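PDB 4IFA: extracellular protein containing a SCP domain from Bacillus anthracis, which is of unknown function but carries a CAP-associated N-terminal region and an SCP (CAP-superfamily) domain, and is probably a secreted protein linked to virulence. Local coordinates for residues P69-P74 and V83-L88; H235-L240 and N314-Q319; Q244-V249 and D275-G280; D256-N261 and G326-F331; G288-A293 and Y332-I337. All blocks are in the same frame, centred on the assembly; numbering follows the deposited sequence. Where two conformers were deposited one is given.

How the contacts relate
Contact 1 comes first along the chain and closes the short loop between strands 71-74 and 80-84 in the CAP-associated N-terminal region. The other four contacts lie within the SCP domain. Contact 2 closes the longest loop, from the end of helix 210-234 to the end of helix 309-315, and contact 3 is nested inside it, packing helix 244-260 on helix 273-279. Contact 4 crosses contacts 2 and 3, tying helix 244-260 to the turn between strands 322-328 and 331-338. Contact 5 follows contact 3 in series, crosses contacts 2 and 4, and pairs strand 286-293 with strand 331-338. Leu88 touches Leu239, joining contacts 1 and 2.

Contact 1 (P69-P74 and V83-L88); sequences PSRIEP and VYNQDL
Pro69 lies over one face of the Tyr84 ring, its CA 3.8 Å from the ring centroid in a CH-pi contact. Ser70 and Arg71 then both face Val83, a classic beta bulge. Ser70 N gives a 2.8 Å bond to Val83 O, and Arg71 N adds a weak one to the same oxygen; Val83 N returns a nearly straight bond to Arg71 O.

Arg71 and Val83 point the same way side by side, and Val83 CG2 sits over one face of the guanidinium, 3.8 Å from NH1. A bend at chi3 (-51°) swings the guanidinium toward Glu73, two residues on, where NE and NH1 grip the carboxylate side-on, one nitrogen to each oxygen, probably limiting guanidinium rotation. Asn85 ND2 lies at the guanidinium edge, the planes turned 72° apart; as two donors, ND2 and NH2 do not bond, and ND2 bonds to Asp226 instead. Asn85 OD1 accepts from Ser70 OG at 2.9 Å, in the conformer described (one of two), and from Gln86 NE2 above the carbonyl plane.

The bulge lies at the start of strand 71-74, an outermost strand of the seven-stranded antiparallel sheet. Helix 210-234 packs along the Arg71 side through Gln222 and Gln223, which also bonds to Glu73.

Contact 2 (H235-L240 and N314-Q319); sequences HNLPLL and NLLNEQ
Leu237 and Leu316 meet where two helix ends of the SCP domain come together. Helix 210-234 finishes in a Schellman motif with Asn236 at positive phi as its C-prime residue, and the segment after helix 309-315 packs against it.

Apolar packing carries most of the contact. With CG beside its backbone N (chi1 -68°), Leu237 brings CD1 to 3.9 Å from Leu316 CD2 and to 3.4 Å from Leu316 O, while its other methyl, CD2, reaches Glu318 CB at 3.7 Å. Further along, the Glu318 chain extends past Pro238 at about a right angle.

A CH-pi contact flanks this packing: Leu316 CD2 lies over one face of the His235 imidazole, 3.9 Å from the centroid and 20° off the ring normal, with CD1 toward the ND1 side.

Polar bonds act around the interface. Arg232 of helix 210-234 binds Pro238 O through NE, and Leu315 O and Asn317 O through NH1, and so bridges the two segments. Within 314-319, Asn317 OD1 accepts from Gln319 N in an Asx turn, the donor standing well above the carbonyl plane, and Asn317 ND2 reaches forward to Gln319 OE1 at 3.0 Å, with that oxygen lying in the plane of the Asn317 amide.

Contact 3 (Q244-V249 and D275-G280); sequences QQTADV and DRLQRG
Arg276 is the first residue of 275-280 to meet the other helix, and it does so with its backbone and the root of its side chain. Val249 CG2 rests 3.6 Å from Arg276 O, and Val249 CG1 lies 3.8 Å from Arg276 CB. Beyond CB the arginine leads elsewhere: its chain bends at chi3 (-69°), and the guanidinium bonds to His265 O through NH1 and forms a salt bridge through NH2 with Glu289 on strand 286-293.

Leu277 follows, and one branch does the touching. Its CD2 sits 3.9 Å from Val249 CG1 and 4.1 Å from Thr246 CG2, bridging residues on successive turns of helix 244-260. This is helix-to-helix packing within the alpha-beta-alpha sandwich of the SCP domain; the local axes approach to 9.3 Å with 126° between their directions. Asn335 of strand 331-338 also touches Thr246, Val249 and Leu277, so the sheet lies beneath the joint.

Gly280, the first residue beyond the helix, brings its bare CA to 3.7 Å from Val249 CG2, and the two backbones draw nearest here, at 5.9 Å between the CA atoms of Val249 and Gly280. Its carbonyl oxygen lies 2.9 Å from a water that is also within hydrogen-bonding distance of Gln245 O.

Contact 4 (D256-N261 and G326-F331); sequences DMKDNN and GVYDKF
Lys258 reaches from helix 244-260 onto the type II' turn Tyr328-Phe331. Its CB lies over one face of the Phe331 ring in a CH-pi contact, 4.1 Å from the centroid. CG stands anti to the backbone N (chi1 170°) and meets the Tyr328 ring at its edge, 3.9 Å from CE2. A bend at chi2 (79°) brings CD back to Phe331, 3.5 Å from CE2. CE approaches Asp329 OD2 at 3.6 Å, and after a second bend, at chi4, NZ reaches the same oxygen at 2.8 Å in a salt bridge that uses the anti lone pair of the carboxylate. A water also links Asp259 OD1 with Tyr328 OH, and Asp259 OD2 forms a salt bridge with Lys255.

Selenomethionine Met257 packs its CB 3.7 Å from Phe331 CD1 and continues toward Ile291 and Thr333 on the sheet. The turn closes the beta hairpin of strands 322-328 and 331-338; helix 244-260 covers it here, while helix 210-234 approaches through Glu217, which accepts from Asp329 N.

Contact 5 (G288-A293 and Y332-I337); sequences GENIAA and YTQNFI
Segments 288-293 and 332-337 run antiparallel, their axes approaching to 4.7 Å with 173° between directions. Gly288 with Phe336, Asn290 with Gln334 and Ala292 with Tyr332 are hydrogen-bonded pairs, each closed by two backbone bonds; Gln334 N to Asn290 O is the shortest at 2.8 Å. Glu289-Asn335 and Ile291-Thr333 are the non-hydrogen-bonded pairs, where Glu289 CA also makes a CH...O contact with Gln334 O at 3.2 Å.

On the face of Asn290, the amides of Asn290 and Gln334 run side by side with planes 30° apart. Asn290 ND2 bonds to Gln334 OE1 at 2.9 Å, nearly along the C=O axis, and also to His311 O, while OD1 accepts from Asn314. Phe336 turns its ring edge to Gly288 O.

This strand pair belongs to the central sheet of the SCP alpha-beta-alpha sandwich, with helices 298-306 and 309-315 over the Asn290 face and helix 244-260 over the Glu289 face. There Glu289, with CG anti to the backbone N (chi1 172°), brings OE2 to 3.6 Å from Thr333 CG2; its OE1 accepts a hydrogen bond from His265. Ile291 CG2 lies alongside Thr333, 3.6 Å from OG1, which is hydrogen-bonded with Ser254.

Contact 1 (P69-P74 and V83-L88)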
# COMPACT_ATOMS: atom_id res chain seq x y z
N PRO A 69 11.44 0.06 14.60
CA PRO A 69 10.40 0.65 13.79
C PRO A 69 9.55 1.63 14.60
O PRO A 69 9.55 1.59 15.84
CB PRO A 69 9.55 -0.55 13.39
CG PRO A 69 9.71 -1.53 14.47
CD PRO A 69 11.09 -1.32 15.02
N SER A 70 8.84 2.50 13.89
CA SER A 70 7.93 3.45 14.52
C SER A 70 6.74 2.71 15.12
O SER A 70 6.39 2.91 16.30
CB SER A 70 7.39 4.42 13.47
OG SER A 70 8.45 4.87 12.64
N ARG A 71 6.18 1.81 14.32
CA ARG A 71 4.95 1.05 14.65
C ARG A 71 5.19 -0.42 14.30
O ARG A 71 5.88 -0.72 13.32
CB ARG A 71 3.74 1.46 13.73
CG ARG A 71 3.23 2.82 13.88
CD ARG A 71 1.74 2.89 13.55
NE ARG A 71 1.38 2.29 12.27
CZ ARG A 71 1.65 2.84 11.09
NH1 ARG A 71 1.26 2.25 9.97
NH2 ARG A 71 2.31 3.98 11.03
N ILE A 72 4.57 -1.31 15.06
CA ILE A 72 4.48 -2.74 14.73
C ILE A 72 2.98 -3.06 14.79
O ILE A 72 2.30 -2.75 15.79
CB ILE A 72 5.26 -3.65 15.67
CG1 ILE A 72 6.76 -3.39 15.52
CG2 ILE A 72 4.96 -5.12 15.29
CD1 ILE A 72 7.64 -4.13 16.58
N GLU A 73 2.45 -3.68 13.74
CA GLU A 73 1.02 -3.98 13.65
C GLU A 73 0.80 -5.25 12.82
O GLU A 73 1.56 -5.51 11.90
CB GLU A 73 0.28 -2.79 13.04
CG GLU A 73 0.74 -2.38 11.63
CD GLU A 73 0.48 -0.92 11.29
OE1 GLU A 73 0.08 -0.13 12.19
OE2 GLU A 73 0.71 -0.56 10.12
N PRO A 74 -0.26 -6.01 13.13
CA PRO A 74 -0.49 -7.25 12.40
C PRO A 74 -1.00 -7.06 10.99
O PRO A 74 -1.61 -6.03 10.70
CB PRO A 74 -1.56 -7.96 13.23
CG PRO A 74 -2.28 -6.89 13.93
CD PRO A 74 -1.27 -5.81 14.19
N VAL A 83 6.94 -0.74 10.64
CA VAL A 83 6.78 0.44 9.79
C VAL A 83 7.80 1.51 10.15
O VAL A 83 7.90 1.93 11.30
CB VAL A 83 5.38 1.04 10.01
CG1 VAL A 83 5.16 2.26 9.13
CG2 VAL A 83 4.33 -0.01 9.67
N TYR A 84 8.53 1.98 9.14
CA TYR A 84 9.51 3.06 9.24
C TYR A 84 8.98 4.27 8.46
O TYR A 84 9.29 4.44 7.29
CB TYR A 84 10.86 2.59 8.68
CG TYR A 84 11.46 1.48 9.52
CD1 TYR A 84 12.37 1.74 10.53
CD2 TYR A 84 11.08 0.14 9.31
CE1 TYR A 84 12.90 0.72 11.33
CE2 TYR A 84 11.59 -0.88 10.10
CZ TYR A 84 12.52 -0.60 11.08
OH TYR A 84 13.02 -1.63 11.86
N ASN A 85 8.17 5.07 9.15
CA ASN A 85 7.47 6.19 8.49
C ASN A 85 7.85 7.57 8.99
O ASN A 85 7.21 8.53 8.60
CB ASN A 85 5.95 6.04 8.70
CG ASN A 85 5.54 6.22 10.15
OD1 ASN A 85 6.38 6.11 11.03
ND2 ASN A 85 4.27 6.50 10.42
N GLN A 86 8.89 7.70 9.78
CA GLN A 86 9.18 9.04 10.34
C GLN A 86 9.81 10.03 9.35
O GLN A 86 9.80 11.24 9.59
CB GLN A 86 9.92 8.95 11.67
CG GLN A 86 9.09 8.23 12.79
CD GLN A 86 7.75 8.93 13.15
OE1 GLN A 86 7.74 10.08 13.61
NE2 GLN A 86 6.62 8.22 12.97
N ASP A 87 10.31 9.51 8.23
CA ASP A 87 10.84 10.33 7.17
C ASP A 87 10.18 9.83 5.91
O ASP A 87 10.50 8.74 5.40
CB ASP A 87 12.36 10.18 7.08
CG ASP A 87 12.98 11.00 5.96
OD1 ASP A 87 12.27 11.48 5.04
OD2 ASP A 87 14.23 11.16 6.02
N LEU A 88 9.28 10.65 5.34
CA LEU A 88 8.54 10.21 4.15
C LEU A 88 9.43 9.90 2.95
O LEU A 88 9.05 9.05 2.14
CB LEU A 88 7.40 11.17 3.77
CG LEU A 88 6.21 11.23 4.76
CD1 LEU A 88 5.09 12.07 4.13
CD2 LEU A 88 5.67 9.84 5.24
O HOH W 1 10.70 5.48 11.17

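Contact 2 (H235-L240 and N314-Q319)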
# COMPACT_ATOMS: atom_id res chain seq x y z
N HIS A 235 3.42 15.13 -5.63
CA HIS A 235 2.65 16.09 -6.47
C HIS A 235 2.69 17.53 -5.96
O HIS A 235 1.94 18.40 -6.46
CB HIS A 235 1.23 15.56 -6.63
CG HIS A 235 1.16 14.33 -7.48
ND1 HIS A 235 0.86 14.39 -8.82
CD2 HIS A 235 1.42 13.03 -7.20
CE1 HIS A 235 0.91 13.16 -9.33
NE2 HIS A 235 1.26 12.32 -8.37
N ASN A 236 3.61 17.82 -5.05
CA ASN A 236 3.84 19.20 -4.57
C ASN A 236 2.60 19.83 -3.97
O ASN A 236 2.31 21.01 -4.18
CB ASN A 236 4.42 20.04 -5.72
CG ASN A 236 5.70 19.45 -6.24
OD1 ASN A 236 6.65 19.22 -5.48
ND2 ASN A 236 5.73 19.16 -7.52
N LEU A 237 1.88 19.04 -3.21
CA LEU A 237 0.67 19.45 -2.53
C LEU A 237 0.89 19.46 -1.03
O LEU A 237 1.71 18.68 -0.52
CB LEU A 237 -0.47 18.45 -2.83
CG LEU A 237 -0.96 18.46 -4.28
CD1 LEU A 237 -1.81 17.23 -4.62
CD2 LEU A 237 -1.74 19.75 -4.57
N PRO A 238 0.13 20.28 -0.30
CA PRO A 238 0.27 20.25 1.13
C PRO A 238 -0.21 18.91 1.68
O PRO A 238 -1.11 18.29 1.14
CB PRO A 238 -0.67 21.36 1.61
CG PRO A 238 -0.89 22.21 0.44
CD PRO A 238 -0.79 21.33 -0.75
N LEU A 239 0.39 18.50 2.79
CA LEU A 239 0.03 17.25 3.40
C LEU A 239 -1.32 17.39 4.10
O LEU A 239 -1.78 18.50 4.44
CB LEU A 239 1.08 16.83 4.41
CG LEU A 239 2.52 16.66 3.87
CD1 LEU A 239 3.36 15.92 4.91
CD2 LEU A 239 2.55 15.93 2.52
N LEU A 240 -1.98 16.26 4.25
CA LEU A 240 -3.26 16.19 4.93
C LEU A 240 -3.05 15.80 6.39
O LEU A 240 -2.17 14.98 6.75
CB LEU A 240 -4.15 15.14 4.25
CG LEU A 240 -4.47 15.37 2.78
CD1 LEU A 240 -5.08 14.14 2.12
CD2 LEU A 240 -5.36 16.59 2.58
N ASN A 314 -9.59 13.13 -5.90
CA ASN A 314 -9.65 13.42 -4.48
C ASN A 314 -8.26 13.41 -3.85
O ASN A 314 -7.91 14.32 -3.08
CB ASN A 314 -10.56 12.44 -3.73
CG ASN A 314 -12.01 12.63 -4.04
OD1 ASN A 314 -12.50 13.77 -4.17
ND2 ASN A 314 -12.73 11.52 -4.13
N LEU A 315 -7.44 12.43 -4.23
CA LEU A 315 -6.07 12.38 -3.72
C LEU A 315 -5.30 13.65 -3.97
O LEU A 315 -4.52 14.10 -3.14
CB LEU A 315 -5.29 11.24 -4.38
CG LEU A 315 -5.74 9.84 -3.99
CD1 LEU A 315 -5.06 8.80 -4.92
CD2 LEU A 315 -5.46 9.45 -2.54
N LEU A 316 -5.52 14.26 -5.13
CA LEU A 316 -4.71 15.40 -5.58
C LEU A 316 -5.38 16.75 -5.42
O LEU A 316 -4.89 17.76 -5.92
CB LEU A 316 -4.28 15.20 -7.05
CG LEU A 316 -3.48 13.93 -7.36
CD1 LEU A 316 -3.04 13.90 -8.81
CD2 LEU A 316 -2.31 13.77 -6.41
N ASN A 317 -6.49 16.80 -4.68
CA ASN A 317 -7.20 18.06 -4.52
C ASN A 317 -6.55 18.93 -3.47
O ASN A 317 -6.55 18.59 -2.30
CB ASN A 317 -8.67 17.80 -4.17
CG ASN A 317 -9.52 19.06 -4.23
OD1 ASN A 317 -9.03 20.19 -4.30
ND2 ASN A 317 -10.84 18.86 -4.25
N GLU A 318 -5.98 20.05 -3.89
CA GLU A 318 -5.32 20.96 -2.95
C GLU A 318 -6.32 21.59 -1.95
O GLU A 318 -5.91 22.09 -0.88
CB GLU A 318 -4.56 22.06 -3.72
CG GLU A 318 -3.70 22.96 -2.82
CD GLU A 318 -2.61 23.72 -3.58
OE1 GLU A 318 -2.88 24.14 -4.73
OE2 GLU A 318 -1.50 23.89 -3.02
N GLN A 319 -7.61 21.60 -2.28
CA GLN A 319 -8.61 22.19 -1.37
C GLN A 319 -8.72 21.42 -0.04
O GLN A 319 -9.12 22.01 0.98
CB GLN A 319 -10.01 22.24 -2.02
CG GLN A 319 -10.20 23.14 -3.23
CD GLN A 319 -11.51 22.84 -3.99
OE1 GLN A 319 -11.95 21.69 -4.03
NE2 GLN A 319 -12.11 23.86 -4.62

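Contact 3 (Q244-V249 and D275-G280)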
# COMPACT_ATOMS: atom_id res chain seq x y z
N GLN A 244 -9.50 12.19 13.45
CA GLN A 244 -10.07 10.98 14.03
C GLN A 244 -11.60 10.87 13.92
O GLN A 244 -12.13 9.81 13.65
CB GLN A 244 -9.65 10.81 15.50
CG GLN A 244 -10.09 9.46 16.09
CD GLN A 244 -9.44 8.27 15.40
OE1 GLN A 244 -8.22 8.22 15.23
NE2 GLN A 244 -10.24 7.27 15.05
N GLN A 245 -12.31 11.98 14.14
CA GLN A 245 -13.77 11.95 14.05
C GLN A 245 -14.23 11.58 12.63
O GLN A 245 -15.21 10.86 12.46
CB GLN A 245 -14.35 13.26 14.57
CG GLN A 245 -13.82 13.60 15.98
CD GLN A 245 -14.29 12.64 17.06
OE1 GLN A 245 -15.50 12.51 17.31
NE2 GLN A 245 -13.34 11.99 17.73
N THR A 246 -13.48 12.02 11.61
CA THR A 246 -13.75 11.67 10.22
C THR A 246 -13.43 10.18 9.96
O THR A 246 -14.17 9.48 9.26
CB THR A 246 -12.94 12.60 9.23
OG1 THR A 246 -13.33 13.97 9.44
CG2 THR A 246 -13.17 12.23 7.79
N ALA A 247 -12.31 9.70 10.53
CA ALA A 247 -11.94 8.31 10.42
C ALA A 247 -13.04 7.40 10.99
O ALA A 247 -13.38 6.36 10.38
CB ALA A 247 -10.62 8.04 11.08
N ASP A 248 -13.62 7.79 12.13
CA ASP A 248 -14.73 7.01 12.72
C ASP A 248 -15.93 6.93 11.78
O ASP A 248 -16.57 5.86 11.65
CB ASP A 248 -15.15 7.63 14.06
CG ASP A 248 -14.08 7.55 15.11
OD1 ASP A 248 -13.16 6.72 15.01
OD2 ASP A 248 -14.19 8.32 16.09
N VAL A 249 -16.22 8.04 11.09
CA VAL A 249 -17.29 8.05 10.07
C VAL A 249 -16.96 7.08 8.93
O VAL A 249 -17.80 6.28 8.53
CB VAL A 249 -17.57 9.45 9.54
CG1 VAL A 249 -18.45 9.43 8.31
CG2 VAL A 249 -18.18 10.34 10.67
N ASP A 275 -24.46 13.45 5.02
CA ASP A 275 -25.28 12.97 6.14
C ASP A 275 -24.42 12.23 7.17
O ASP A 275 -24.58 12.40 8.37
CB ASP A 275 -26.37 12.00 5.64
CG ASP A 275 -27.42 12.66 4.76
OD1 ASP A 275 -27.65 13.90 4.86
OD2 ASP A 275 -28.10 11.94 3.99
N ARG A 276 -23.52 11.37 6.69
CA ARG A 276 -22.69 10.60 7.60
C ARG A 276 -21.74 11.47 8.45
O ARG A 276 -21.52 11.23 9.65
CB ARG A 276 -21.90 9.56 6.81
CG ARG A 276 -22.76 8.51 6.12
CD ARG A 276 -21.91 7.38 5.58
NE ARG A 276 -21.03 7.69 4.45
CZ ARG A 276 -21.40 7.67 3.17
NH1 ARG A 276 -22.68 7.48 2.83
NH2 ARG A 276 -20.51 7.86 2.21
N LEU A 277 -21.10 12.42 7.78
CA LEU A 277 -20.14 13.32 8.47
C LEU A 277 -20.86 14.15 9.54
O LEU A 277 -20.39 14.26 10.68
CB LEU A 277 -19.38 14.20 7.47
CG LEU A 277 -18.35 13.44 6.61
CD1 LEU A 277 -17.96 14.35 5.44
CD2 LEU A 277 -17.15 12.98 7.43
N GLN A 278 -22.00 14.71 9.17
CA GLN A 278 -22.84 15.43 10.12
C GLN A 278 -23.21 14.55 11.33
O GLN A 278 -23.18 15.00 12.48
CB GLN A 278 -24.11 15.90 9.41
CG GLN A 278 -25.04 16.75 10.29
CD GLN A 278 -26.35 17.10 9.61
OE1 GLN A 278 -26.96 16.26 8.92
NE2 GLN A 278 -26.83 18.32 9.84
N ARG A 279 -23.61 13.30 11.07
CA ARG A 279 -23.96 12.37 12.15
C ARG A 279 -22.78 12.10 13.10
O ARG A 279 -22.98 11.91 14.30
CB ARG A 279 -24.50 11.06 11.54
CG ARG A 279 -25.12 10.10 12.53
CD ARG A 279 -25.75 8.90 11.83
NE ARG A 279 -26.87 9.27 10.94
CZ ARG A 279 -26.89 9.19 9.61
NH1 ARG A 279 -25.87 8.72 8.91
NH2 ARG A 279 -27.96 9.59 8.93
N GLY A 280 -21.56 12.10 12.55
CA GLY A 280 -20.33 11.88 13.32
C GLY A 280 -19.76 13.15 13.94
O GLY A 280 -18.66 13.13 14.47
O HOH W 2 -17.19 10.68 14.33

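Contact 4 (D256-N261 and G326-F331)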
# COMPACT_ATOMS: atom_id res chain seq x y z
N ASP A 256 -20.89 -0.65 6.98
CA ASP A 256 -22.24 -0.65 6.38
C ASP A 256 -22.22 -1.35 5.02
O ASP A 256 -23.05 -2.20 4.70
CB ASP A 256 -22.73 0.79 6.29
CG ASP A 256 -24.13 0.93 5.74
OD1 ASP A 256 -24.96 0.02 5.99
OD2 ASP A 256 -24.40 1.97 5.10
N MSE A 257 -21.21 -1.03 4.20
CA MSE A 257 -21.07 -1.69 2.88
C MSE A 257 -20.90 -3.20 2.98
O MSE A 257 -21.52 -3.95 2.24
CB MSE A 257 -19.92 -1.07 2.09
CG MSE A 257 -20.19 0.34 1.61
SE MSE A 257 -18.81 1.02 0.39
CE MSE A 257 -17.39 1.16 1.67
N LYS A 258 -20.06 -3.62 3.91
CA LYS A 258 -19.79 -5.06 4.11
C LYS A 258 -21.05 -5.74 4.61
O LYS A 258 -21.50 -6.75 4.06
CB LYS A 258 -18.68 -5.20 5.16
CG LYS A 258 -18.38 -6.62 5.72
CD LYS A 258 -17.57 -7.45 4.82
CE LYS A 258 -17.36 -8.89 5.35
NZ LYS A 258 -16.56 -8.90 6.61
N ASP A 259 -21.64 -5.17 5.66
CA ASP A 259 -22.81 -5.80 6.30
C ASP A 259 -24.05 -5.85 5.39
O ASP A 259 -24.78 -6.87 5.37
CB ASP A 259 -23.20 -5.04 7.56
CG ASP A 259 -22.23 -5.25 8.74
OD1 ASP A 259 -21.34 -6.11 8.68
OD2 ASP A 259 -22.44 -4.52 9.76
N ASN A 260 -24.28 -4.79 4.63
CA ASN A 260 -25.47 -4.67 3.79
C ASN A 260 -25.29 -4.90 2.31
O ASN A 260 -26.18 -4.60 1.50
CB ASN A 260 -26.14 -3.32 4.16
CG ASN A 260 -26.66 -3.34 5.59
OD1 ASN A 260 -27.43 -4.21 5.96
ND2 ASN A 260 -26.17 -2.41 6.42
N ASN A 261 -24.15 -5.49 1.94
CA ASN A 261 -23.97 -5.98 0.58
C ASN A 261 -24.23 -4.99 -0.54
O ASN A 261 -24.95 -5.27 -1.49
CB ASN A 261 -24.77 -7.26 0.43
CG ASN A 261 -24.24 -8.32 1.32
OD1 ASN A 261 -23.26 -8.96 0.97
ND2 ASN A 261 -24.86 -8.50 2.49
N GLY A 326 -11.01 4.78 7.13
CA GLY A 326 -11.72 3.74 7.89
C GLY A 326 -11.74 2.45 7.10
O GLY A 326 -12.16 2.44 5.94
N VAL A 327 -11.35 1.37 7.73
CA VAL A 327 -11.24 0.04 7.12
C VAL A 327 -12.01 -0.95 7.97
O VAL A 327 -11.96 -0.88 9.20
CB VAL A 327 -9.75 -0.39 6.97
CG1 VAL A 327 -9.64 -1.80 6.43
CG2 VAL A 327 -8.96 0.65 6.11
N TYR A 328 -12.77 -1.83 7.31
CA TYR A 328 -13.52 -2.89 7.95
C TYR A 328 -13.37 -4.11 7.05
O TYR A 328 -13.82 -4.11 5.91
CB TYR A 328 -14.99 -2.52 8.14
CG TYR A 328 -15.75 -3.48 8.99
CD1 TYR A 328 -15.66 -3.39 10.36
CD2 TYR A 328 -16.51 -4.48 8.43
CE1 TYR A 328 -16.37 -4.29 11.20
CE2 TYR A 328 -17.22 -5.37 9.23
CZ TYR A 328 -17.13 -5.26 10.61
OH TYR A 328 -17.83 -6.16 11.44
N ASP A 329 -12.66 -5.13 7.55
CA ASP A 329 -12.26 -6.28 6.74
C ASP A 329 -11.58 -5.73 5.47
O ASP A 329 -10.64 -4.94 5.60
CB ASP A 329 -13.44 -7.24 6.48
CG ASP A 329 -12.99 -8.68 6.11
OD1 ASP A 329 -11.78 -8.95 5.87
OD2 ASP A 329 -13.87 -9.57 6.13
N LYS A 330 -12.02 -6.11 4.28
CA LYS A 330 -11.41 -5.59 3.06
C LYS A 330 -12.23 -4.51 2.38
O LYS A 330 -12.25 -4.43 1.17
CB LYS A 330 -11.01 -6.74 2.10
CG LYS A 330 -9.94 -7.66 2.74
CD LYS A 330 -9.47 -8.70 1.76
CE LYS A 330 -8.47 -9.63 2.41
NZ LYS A 330 -8.20 -10.82 1.54
N PHE A 331 -12.89 -3.66 3.19
CA PHE A 331 -13.60 -2.49 2.71
C PHE A 331 -12.80 -1.30 3.25
O PHE A 331 -12.59 -1.19 4.46
CB PHE A 331 -15.08 -2.48 3.18
CG PHE A 331 -15.95 -3.44 2.44
CD1 PHE A 331 -16.82 -2.99 1.43
CD2 PHE A 331 -15.83 -4.80 2.65
CE1 PHE A 331 -17.56 -3.89 0.71
CE2 PHE A 331 -16.59 -5.70 1.93
CZ PHE A 331 -17.43 -5.22 0.96
O HOH W 3 -20.28 -6.79 10.92

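Contact 5 (G288-A293 and Y332-I337)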
# COMPACT_ATOMS: atom_id res chain seq x y z
N GLY A 288 -14.88 14.85 0.40
CA GLY A 288 -14.77 13.89 -0.71
C GLY A 288 -14.55 12.50 -0.17
O GLY A 288 -14.13 12.33 0.96
N GLU A 289 -14.84 11.49 -0.99
CA GLU A 289 -14.70 10.10 -0.56
C GLU A 289 -14.15 9.20 -1.64
O GLU A 289 -14.58 9.28 -2.78
CB GLU A 289 -16.06 9.55 -0.16
CG GLU A 289 -16.13 8.05 0.15
CD GLU A 289 -17.48 7.69 0.74
OE1 GLU A 289 -18.44 7.46 -0.05
OE2 GLU A 289 -17.56 7.67 1.97
N ASN A 290 -13.23 8.30 -1.24
CA ASN A 290 -12.82 7.20 -2.09
C ASN A 290 -13.18 5.90 -1.34
O ASN A 290 -12.88 5.77 -0.17
CB ASN A 290 -11.31 7.17 -2.37
CG ASN A 290 -10.87 8.25 -3.32
OD1 ASN A 290 -11.66 8.75 -4.12
ND2 ASN A 290 -9.57 8.58 -3.29
N ILE A 291 -13.76 4.95 -2.06
CA ILE A 291 -14.11 3.64 -1.54
C ILE A 291 -13.46 2.54 -2.39
O ILE A 291 -13.23 2.70 -3.59
CB ILE A 291 -15.66 3.41 -1.40
CG1 ILE A 291 -16.39 3.79 -2.68
CG2 ILE A 291 -16.19 4.19 -0.18
CD1 ILE A 291 -17.91 3.45 -2.64
N ALA A 292 -13.12 1.43 -1.72
CA ALA A 292 -12.54 0.26 -2.35
C ALA A 292 -12.95 -0.98 -1.60
O ALA A 292 -13.17 -0.95 -0.40
CB ALA A 292 -11.01 0.34 -2.32
N ALA A 293 -13.05 -2.09 -2.32
CA ALA A 293 -13.36 -3.37 -1.70
C ALA A 293 -12.59 -4.52 -2.34
O ALA A 293 -12.45 -4.61 -3.55
CB ALA A 293 -14.87 -3.67 -1.79
N TYR A 332 -12.39 -0.44 2.34
CA TYR A 332 -11.51 0.69 2.62
C TYR A 332 -12.15 1.98 2.19
O TYR A 332 -12.61 2.11 1.04
CB TYR A 332 -10.21 0.53 1.79
CG TYR A 332 -9.54 -0.84 1.87
CD1 TYR A 332 -8.52 -1.08 2.79
CD2 TYR A 332 -9.89 -1.86 1.02
CE1 TYR A 332 -7.89 -2.29 2.87
CE2 TYR A 332 -9.26 -3.11 1.10
CZ TYR A 332 -8.25 -3.31 2.02
OH TYR A 332 -7.63 -4.54 2.11
N THR A 333 -12.22 2.95 3.12
CA THR A 333 -12.82 4.24 2.84
C THR A 333 -11.92 5.39 3.27
O THR A 333 -11.49 5.44 4.42
CB THR A 333 -14.17 4.38 3.60
OG1 THR A 333 -15.09 3.37 3.16
CG2 THR A 333 -14.84 5.73 3.39
N GLN A 334 -11.68 6.31 2.35
CA GLN A 334 -11.05 7.59 2.65
C GLN A 334 -12.14 8.64 2.67
O GLN A 334 -12.90 8.76 1.70
CB GLN A 334 -10.05 8.01 1.57
CG GLN A 334 -8.77 7.21 1.51
CD GLN A 334 -7.88 7.63 0.35
OE1 GLN A 334 -8.34 7.82 -0.78
NE2 GLN A 334 -6.57 7.80 0.63
N ASN A 335 -12.16 9.46 3.73
CA ASN A 335 -13.00 10.64 3.78
C ASN A 335 -12.07 11.85 3.94
O ASN A 335 -11.36 12.01 4.93
CB ASN A 335 -14.09 10.58 4.86
CG ASN A 335 -15.25 9.67 4.50
OD1 ASN A 335 -15.36 9.11 3.37
ND2 ASN A 335 -16.13 9.49 5.47
N PHE A 336 -12.08 12.70 2.92
CA PHE A 336 -11.26 13.90 2.85
C PHE A 336 -12.13 15.07 3.29
O PHE A 336 -13.32 15.14 2.94
CB PHE A 336 -10.82 14.18 1.39
CG PHE A 336 -9.95 13.13 0.77
CD1 PHE A 336 -8.58 13.28 0.78
CD2 PHE A 336 -10.50 12.02 0.14
CE1 PHE A 336 -7.76 12.34 0.21
CE2 PHE A 336 -9.69 11.05 -0.42
CZ PHE A 336 -8.31 11.22 -0.38
N ILE A 337 -11.55 16.01 4.03
CA ILE A 337 -12.27 17.22 4.43
C ILE A 337 -11.40 18.46 4.30
O ILE A 337 -10.17 18.40 4.20
CB ILE A 337 -12.82 17.17 5.87
CG1 ILE A 337 -11.68 16.95 6.89
CG2 ILE A 337 -13.87 16.02 6.01
CD1 ILE A 337 -12.14 17.17 8.34